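Side-chain contact in lysosome-associated membrane glycoprotein 1 (PDB 5GV0), which is a heavily glycosylated lysosomal membrane protein whose luminal, membrane-proximal domain probably takes part in assembly with other copies: residues A[69-74]-A[133-138]. Sequence-based numbering, arbitrary orientation.
Sequences LELQFG and LSLNVF
Leu135 lies over the neighbouring methyls of Leu69 and Leu71, CD1 against CD2 of Leu69 at 4.2 Å and CD2 against CD2 of Leu71, and so joins the two sheets of this all-beta luminal domain. This is the apolar interior of the beta-prism fold of LAMP luminal domains: strand 67-76 belongs to one sheet, strand 133-138 to the other, and no hydrogen bond passes between the segments, whose nearest CA atoms, those of Leu69 and Leu135, are 10.0 Å apart. Leucine suits this place because its forked end can meet two neighbours at once. The closer meeting is CD2 of Leu135 with CD2 of Leu71 at 3.8 Å, the two side chains running at a slant to each other. Leu135 holds CG anti to its own backbone N (chi1 174°) and extends straight into the interior; Leu71 instead carries CG beside the backbone N (chi1 -53°), which brings its CD2 methyl to Leu135 although its CA-CB bond does not aim there. Met21 of strand 14-30 and Val87 of strand 81-92 also pack on Leu71, continuing the apolar layer.

Polar side chains lie on the strand faces turned away from this contact, where buried Glu70 and Asn136 find partners. NE2 of Gln72 donates to OE1 of Glu70 at 2.9 Å, from above the carboxylate plane but within its own amide plane; Arg88 forms a salt bridge with the same oxygen, and a glycan touches Glu70. Asn136 bonds through ND2 to Gln24 and through OD1 to His126, while OG of Ser134 donates to Asn136 OD1 at 3.1 Å, tilted 33° from the carbonyl plane.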
# COMPACT_ATOMS: atom_id res chain seq x y z
N LEU A 69 -6.74 -4.52 3.72
CA LEU A 69 -5.33 -4.22 3.50
C LEU A 69 -4.97 -2.89 4.13
O LEU A 69 -5.60 -1.88 3.81
CB LEU A 69 -5.02 -4.17 2.00
CG LEU A 69 -3.62 -3.65 1.64
CD1 LEU A 69 -2.55 -4.67 2.03
CD2 LEU A 69 -3.53 -3.31 0.15
N GLU A 70 -3.96 -2.88 4.99
CA GLU A 70 -3.50 -1.61 5.56
C GLU A 70 -2.06 -1.35 5.18
O GLU A 70 -1.18 -2.21 5.35
CB GLU A 70 -3.65 -1.57 7.08
CG GLU A 70 -3.27 -0.19 7.66
CD GLU A 70 -3.52 -0.10 9.15
OE1 GLU A 70 -2.78 -0.73 9.92
OE2 GLU A 70 -4.48 0.61 9.55
N LEU A 71 -1.83 -0.16 4.65
CA LEU A 71 -0.49 0.31 4.35
C LEU A 71 -0.06 1.25 5.45
O LEU A 71 -0.84 2.12 5.87
CB LEU A 71 -0.45 1.03 3.01
CG LEU A 71 -1.02 0.28 1.82
CD1 LEU A 71 -0.90 1.12 0.57
CD2 LEU A 71 -0.32 -1.06 1.66
N GLN A 72 1.16 1.07 5.94
CA GLN A 72 1.69 1.93 6.98
C GLN A 72 2.90 2.67 6.44
O GLN A 72 3.81 2.06 5.89
CB GLN A 72 2.05 1.12 8.23
CG GLN A 72 0.89 0.30 8.76
CD GLN A 72 1.05 -0.08 10.22
OE1 GLN A 72 2.14 -0.03 10.77
NE2 GLN A 72 -0.06 -0.45 10.84
N PHE A 73 2.88 3.99 6.58
CA PHE A 73 3.98 4.82 6.12
C PHE A 73 4.72 5.38 7.33
O PHE A 73 4.12 5.73 8.34
CB PHE A 73 3.46 5.97 5.24
CG PHE A 73 2.87 5.50 3.95
CD1 PHE A 73 1.55 5.08 3.89
CD2 PHE A 73 3.64 5.46 2.80
CE1 PHE A 73 1.01 4.62 2.69
CE2 PHE A 73 3.11 5.01 1.61
CZ PHE A 73 1.80 4.59 1.55
N GLY A 74 6.04 5.44 7.21
CA GLY A 74 6.88 5.99 8.25
C GLY A 74 7.76 7.08 7.70
O GLY A 74 7.84 7.29 6.49
N LEU A 133 3.27 -13.83 -0.06
CA LEU A 133 2.50 -12.64 -0.42
C LEU A 133 3.37 -11.51 -0.93
O LEU A 133 4.31 -11.09 -0.26
CB LEU A 133 1.70 -12.14 0.78
CG LEU A 133 0.97 -10.80 0.60
CD1 LEU A 133 -0.20 -10.95 -0.37
CD2 LEU A 133 0.48 -10.28 1.94
N SER A 134 3.05 -10.99 -2.11
CA SER A 134 3.65 -9.74 -2.54
C SER A 134 2.57 -8.70 -2.77
O SER A 134 1.43 -9.03 -3.13
CB SER A 134 4.51 -9.92 -3.79
OG SER A 134 3.74 -10.36 -4.89
N LEU A 135 2.91 -7.45 -2.52
CA LEU A 135 2.06 -6.33 -2.87
C LEU A 135 2.59 -5.74 -4.16
O LEU A 135 3.69 -5.18 -4.19
CB LEU A 135 2.05 -5.27 -1.77
CG LEU A 135 1.31 -3.97 -2.09
CD1 LEU A 135 -0.19 -4.21 -2.25
CD2 LEU A 135 1.58 -2.92 -1.02
N ASN A 136 1.83 -5.90 -5.24
CA ASN A 136 2.23 -5.39 -6.54
C ASN A 136 1.72 -3.98 -6.72
O ASN A 136 0.51 -3.73 -6.78
CB ASN A 136 1.74 -6.33 -7.64
CG ASN A 136 2.34 -7.71 -7.52
OD1 ASN A 136 3.33 -7.90 -6.81
ND2 ASN A 136 1.76 -8.68 -8.21
N VAL A 137 2.67 -3.05 -6.72
CA VAL A 137 2.39 -1.64 -6.94
C VAL A 137 2.55 -1.41 -8.42
O VAL A 137 3.66 -1.22 -8.92
CB VAL A 137 3.33 -0.74 -6.13
CG1 VAL A 137 2.94 0.71 -6.31
CG2 VAL A 137 3.27 -1.11 -4.65
N PHE A 138 1.44 -1.47 -9.12
CA PHE A 138 1.45 -1.48 -10.58
C PHE A 138 1.81 -0.09 -11.09
O PHE A 138 2.61 0.05 -12.02
CB PHE A 138 0.09 -1.94 -11.11
CG PHE A 138 0.04 -2.08 -12.59
CD1 PHE A 138 0.50 -3.24 -13.20
CD2 PHE A 138 -0.47 -1.07 -13.38
CE1 PHE A 138 0.46 -3.37 -14.57
CE2 PHE A 138 -0.52 -1.20 -14.75
CZ PHE A 138 -0.05 -2.35 -15.35